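Side-chain contacts in protein kinase containing Z-DNA binding domains (Danio rerio, PDB 4LB6), which binds left-handed Z-DNA through the Zalpha domain described here, and is probably a kinase of translation initiation factor eIF2alpha: residues C17-L20 and R21-R25; R25-V28 and Q29-F32. All coordinates share one frame; numbering follows the deposited sequence.

Interaction 1. Residues C17-L20 and R21-R25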
loop_
_atom_site.group_PDB
_atom_site.type_symbol
_atom_site.label_atom_id
_atom_site.label_comp_id
_atom_site.label_asym_id
_atom_site.label_seq_id
_atom_site.Cartn_x
_atom_site.Cartn_y
_atom_site.Cartn_z
ATOM N N CYS A 17 18.123 12.573 11.211
ATOM C CA CYS A 17 18.755 13.744 10.650
ATOM C C CYS A 17 20.023 13.318 9.932
ATOM O O CYS A 17 20.430 13.914 8.930
ATOM C CB CYS A 17 19.096 14.752 11.739
ATOM S SG CYS A 17 17.587 15.624 12.313
ATOM N N ASP A 18 20.657 12.291 10.458
ATOM C CA ASP A 18 21.896 11.829 9.830
ATOM C C ASP A 18 21.601 11.179 8.465
ATOM O O ASP A 18 22.351 11.325 7.509
ATOM C CB ASP A 18 22.582 10.852 10.762
ATOM C CG ASP A 18 23.879 10.326 10.201
ATOM O OD1 ASP A 18 24.916 11.016 10.267
ATOM O OD2 ASP A 18 23.831 9.190 9.698
ATOM N N TYR A 19 20.493 10.450 8.398
ATOM C CA TYR A 19 20.030 9.927 7.118
ATOM C C TYR A 19 19.808 11.054 6.074
ATOM O O TYR A 19 20.310 10.992 4.911
ATOM C CB TYR A 19 18.761 9.058 7.318
ATOM C CG TYR A 19 18.323 8.413 6.022
ATOM C CD1 TYR A 19 17.571 9.115 5.113
ATOM C CD2 TYR A 19 18.737 7.141 5.683
ATOM C CE1 TYR A 19 17.221 8.560 3.903
ATOM C CE2 TYR A 19 18.345 6.563 4.459
ATOM C CZ TYR A 19 17.621 7.297 3.591
ATOM O OH TYR A 19 17.236 6.778 2.348
ATOM N N LEU A 20 19.078 12.079 6.493
ATOM C CA LEU A 20 18.850 13.225 5.628
ATOM C C LEU A 20 20.171 13.956 5.274
ATOM O O LEU A 20 20.332 14.415 4.154
ATOM C CB LEU A 20 17.854 14.182 6.247
ATOM C CG LEU A 20 16.416 13.621 6.402
ATOM C CD1 LEU A 20 15.571 14.608 7.164
ATOM C CD2 LEU A 20 15.719 13.249 5.080
ATOM N N ARG A 21 21.092 14.070 6.217
ATOM C CA ARG A 21 22.393 14.694 5.889
ATOM C C ARG A 21 23.087 13.975 4.748
ATOM O O ARG A 21 23.636 14.612 3.840
ATOM C CB ARG A 21 23.336 14.744 7.093
ATOM C CG ARG A 21 24.678 15.400 6.763
ATOM C CD ARG A 21 25.540 15.348 7.990
ATOM N NE ARG A 21 25.803 13.968 8.380
ATOM C CZ ARG A 21 26.715 13.189 7.818
ATOM N NH1 ARG A 21 27.495 13.657 6.828
ATOM N NH2 ARG A 21 26.866 11.939 8.254
ATOM N N ARG A 22 23.076 12.644 4.792
ATOM C CA ARG A 22 23.767 11.850 3.772
ATOM C C ARG A 22 22.975 11.695 2.483
ATOM O O ARG A 22 23.556 11.527 1.401
ATOM C CB ARG A 22 24.102 10.455 4.299
ATOM C CG ARG A 22 24.951 10.451 5.575
ATOM C CD ARG A 22 25.325 9.028 6.004
ATOM N NE ARG A 22 24.240 8.069 5.757
ATOM C CZ ARG A 22 23.325 7.719 6.662
ATOM N NH1 ARG A 22 23.363 8.248 7.868
ATOM N NH2 ARG A 22 22.367 6.846 6.367
ATOM N N HIS A 23 21.649 11.709 2.577
ATOM C CA HIS A 23 20.857 11.391 1.396
ATOM C C HIS A 23 20.140 12.547 0.748
ATOM O O HIS A 23 19.644 12.381 -0.357
ATOM C CB HIS A 23 19.807 10.338 1.690
ATOM C CG HIS A 23 20.337 8.952 1.745
ATOM N ND1 HIS A 23 20.921 8.423 2.870
ATOM C CD2 HIS A 23 20.325 7.966 0.820
ATOM C CE1 HIS A 23 21.263 7.168 2.637
ATOM N NE2 HIS A 23 20.917 6.868 1.400
ATOM N N GLY A 24 20.062 13.690 1.414
ATOM C CA GLY A 24 19.206 14.763 0.958
ATOM C C GLY A 24 17.731 14.361 0.959
ATOM O O GLY A 24 17.298 13.494 1.739
ATOM N N ARG A 25 16.976 14.998 0.063
ATOM C CA ARG A 25 15.524 14.851 -0.031
ATOM C C ARG A 25 15.129 13.390 0.040
ATOM O O ARG A 25 15.596 12.592 -0.766
ATOM C CB ARG A 25 15.017 15.485 -1.347
ATOM C CG ARG A 25 14.848 17.008 -1.287
ATOM C CD ARG A 25 14.750 17.689 -2.644
ATOM N NE ARG A 25 13.436 17.532 -3.265
ATOM C CZ ARG A 25 12.309 18.075 -2.799
ATOM N NH1 ARG A 25 12.310 18.817 -1.686
ATOM N NH2 ARG A 25 11.168 17.863 -3.446
#
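Y19 and H23, one turn apart near the C-terminal end of helix 10-23, lay their rings flat on each other in an offset stack, with centroids 4.0 Å apart and planes only 7° from parallel. Y19 CG stands anti to the backbone N (chi1 -175°), which sends the phenol along the helix until H23 ND1 lies above the centre of its six-membered ring. R22 brings NH2 to 3.7 Å from Y19 CD2, its guanidinium plane nearly perpendicular to the phenol. The phenol also packs against D30, I31 and E34 of helix 28-35, so a serine at this position would probably strip the H23 imidazole of its stacking partner and open a gap between the two helices.

Charged groups gather on D18. Its OD1 takes a nearly straight bond from R21 NH2 at 3.0 Å; OD1 lies close to the plane of the R21 guanidinium, at its edge, whereas NH2 comes from above the carboxylate plane. D18 OD2 faces R22 NH1 as the other arm of this salt-bridge network, though the model sets them implausibly close and the detail is doubtful.

Backbone bonds finish the helix. H23 N reaches Y19 O at 2.8 Å, and H23 ND1 adds a weak bond to the same oxygen. G24 N donates to L20 O, also at 2.8 Å; G24 then leaves the helix with positive phi (63°), a conformation that suits glycine.

The chemistry is thus divided: aromatic stacking where the helix meets its neighbour, and ion pairs at the more exposed arginines, where D18, with E34 as a long, weak second partner of R22, probably offsets part of the positive charge.

Interaction 2. Residues R25-V28 and Q29-F32. With nucleotides of chain B.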
loop_
_atom_site.group_PDB
_atom_site.type_symbol
_atom_site.label_atom_id
_atom_site.label_comp_id
_atom_site.label_asym_id
_atom_site.label_seq_id
_atom_site.Cartn_x
_atom_site.Cartn_y
_atom_site.Cartn_z
ATOM N N ARG A 25 16.976 14.998 0.063
ATOM C CA ARG A 25 15.524 14.851 -0.031
ATOM C C ARG A 25 15.129 13.390 0.040
ATOM O O ARG A 25 15.596 12.592 -0.766
ATOM C CB ARG A 25 15.017 15.485 -1.347
ATOM C CG ARG A 25 14.848 17.008 -1.287
ATOM C CD ARG A 25 14.750 17.689 -2.644
ATOM N NE ARG A 25 13.436 17.532 -3.265
ATOM C CZ ARG A 25 12.309 18.075 -2.799
ATOM N NH1 ARG A 25 12.310 18.817 -1.686
ATOM N NH2 ARG A 25 11.168 17.863 -3.446
ATOM N N SER A 26 14.260 13.046 1.006
ATOM C CA SER A 26 13.834 11.672 1.217
ATOM C C SER A 26 12.394 11.604 1.703
ATOM O O SER A 26 11.888 12.558 2.343
ATOM C CB SER A 26 14.721 11.036 2.276
ATOM O OG SER A 26 16.068 11.158 1.922
ATOM N N THR A 27 11.726 10.489 1.406
ATOM C CA THR A 27 10.399 10.223 1.963
ATOM C C THR A 27 10.552 9.414 3.255
ATOM O O THR A 27 11.635 8.867 3.555
ATOM C CB THR A 27 9.537 9.400 0.989
ATOM O OG1 THR A 27 10.171 8.126 0.810
ATOM C CG2 THR A 27 9.431 10.142 -0.384
ATOM N N VAL A 28 9.489 9.368 4.046
ATOM C CA VAL A 28 9.536 8.568 5.271
ATOM C C VAL A 28 9.836 7.090 4.940
ATOM O O VAL A 28 10.455 6.368 5.728
ATOM C CB VAL A 28 8.234 8.701 6.116
ATOM C CG1 VAL A 28 6.939 8.199 5.338
ATOM C CG2 VAL A 28 8.415 8.034 7.538
ATOM N N GLN A 29 9.377 6.636 3.784
ATOM C CA GLN A 29 9.567 5.250 3.437
ATOM C C GLN A 29 11.069 4.925 3.273
ATOM O O GLN A 29 11.571 3.918 3.823
ATOM C CB GLN A 29 8.767 4.918 2.163
ATOM C CG GLN A 29 7.223 4.795 2.396
ATOM C CD GLN A 29 6.469 6.133 2.438
ATOM O OE1 GLN A 29 7.023 7.190 2.148
ATOM N NE2 GLN A 29 5.176 6.082 2.773
ATOM N N ASP A 30 11.787 5.835 2.591
ATOM C CA ASP A 30 13.258 5.810 2.502
ATOM C C ASP A 30 13.913 5.608 3.859
ATOM O O ASP A 30 14.781 4.753 4.049
ATOM C CB ASP A 30 13.787 7.128 1.887
ATOM C CG ASP A 30 13.468 7.248 0.403
ATOM O OD1 ASP A 30 13.386 6.171 -0.235
ATOM O OD2 ASP A 30 13.280 8.392 -0.117
ATOM N N ILE A 31 13.488 6.429 4.807
ATOM C CA ILE A 31 14.149 6.538 6.116
ATOM C C ILE A 31 13.807 5.320 7.006
ATOM O O ILE A 31 14.704 4.661 7.558
ATOM C CB ILE A 31 13.683 7.798 6.834
ATOM C CG1 ILE A 31 14.035 9.039 6.014
ATOM C CG2 ILE A 31 14.375 7.896 8.190
ATOM C CD1 ILE A 31 13.239 10.320 6.467
ATOM N N PHE A 32 12.527 4.948 7.113
ATOM C CA PHE A 32 12.214 3.855 8.071
ATOM C C PHE A 32 12.780 2.495 7.670
ATOM O O PHE A 32 13.087 1.660 8.522
ATOM C CB PHE A 32 10.675 3.805 8.449
ATOM C CG PHE A 32 9.794 2.946 7.549
ATOM C CD1 PHE A 32 9.747 1.564 7.664
ATOM C CD2 PHE A 32 8.947 3.548 6.637
ATOM C CE1 PHE A 32 8.923 0.784 6.855
ATOM C CE2 PHE A 32 8.135 2.781 5.806
ATOM C CZ PHE A 32 8.108 1.387 5.904
ATOM P P DG B 7 4.564 1.059 3.948
ATOM O OP1 DG B 7 4.534 1.553 5.271
ATOM O OP2 DG B 7 5.005 1.750 2.679
ATOM O "O5'" DG B 7 5.498 -0.244 4.025
ATOM C "C5'" DG B 7 5.892 -0.971 2.851
ATOM C "C4'" DG B 7 6.527 -2.269 3.246
ATOM O "O4'" DG B 7 5.654 -3.156 3.850
ATOM C "C3'" DG B 7 6.699 -2.976 1.913
ATOM O "O3'" DG B 7 7.955 -2.495 1.747
ATOM C "C2'" DG B 7 6.781 -4.404 2.260
ATOM C "C1'" DG B 7 5.899 -4.495 3.458
ATOM N N9 DG B 7 4.543 -5.004 3.264
ATOM C C8 DG B 7 4.024 -6.075 3.954
ATOM N N7 DG B 7 2.764 -6.313 3.658
ATOM C C5 DG B 7 2.443 -5.332 2.703
ATOM C C6 DG B 7 1.205 -5.129 1.992
ATOM O O6 DG B 7 0.161 -5.691 2.168
ATOM N N1 DG B 7 1.248 -4.060 1.120
ATOM C C2 DG B 7 2.419 -3.327 0.930
ATOM N N2 DG B 7 2.319 -2.262 0.115
ATOM N N3 DG B 7 3.594 -3.475 1.581
ATOM C C4 DG B 7 3.540 -4.556 2.404
#
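T27 and D30 form a capping box at the start of helix 28-35, each side chain serving the other's backbone N-H. T27 N donates to D30 OD2 at 3.0 Å, a nearly straight bond that arrives on the anti side of the carboxylate and 35° out of its plane. In return D30 N points to T27 OG1, a weak bond at 3.3 Å despite its straightness (174°). With OG1 lying between the backbone N and the carbonyl carbon (chi1 63°), the T27 hydroxyl faces the first turn and can also donate weakly to D30 OD2. That carboxylate oxygen therefore receives two donors, both from T27.

Further along, T27 O accepts a weak bond from I31 N, while V28 O takes F32 N at 2.9 Å. S26 OG, buried beside the cap, is bonded to G24 O.

V28 turns CG1 against the Q29 amide, 3.3 Å from OE1, while Q29 NE2 reaches a DNA phosphate through a weak hydrogen bond. Q29 CG lies 3.8 Å from OP2 of DG7 of chain B, and the F32 ring presents its edge to the same nucleotide, with CZ 3.6 Å from O5'.

Threonine and aspartate suit the cap because their short side chains can meet main-chain N-H groups that the first turn would otherwise leave without helical acceptors. Their bonds, one good and two weak, probably help to hold the helix start, from which Q29 and F32 extend to the backbone of the bound Z-DNA.

In the fold
Interactions 1 and 2 follow each other along the chain, sharing R25, in the winged helix-turn-helix fold of the Zalpha domain: the first closes helix 10-23, the second opens helix 28-35. Their inner sides meet, with Y19 and L20 packing on S26. Interaction 2 is the more enclosed, with four of its seven touching residues buried and none exposed, against two buried and two exposed of eight in interaction 1. Interaction 1 ends in exposed arginines, about 12 Å from the nucleic acid at the nearest atoms, whereas interaction 2 touches the DNA itself. Among side chains, aromatic stacking and ion pairs carry the helix end; at the helix start the chief bonds join short polar side chains to backbone N-H groups.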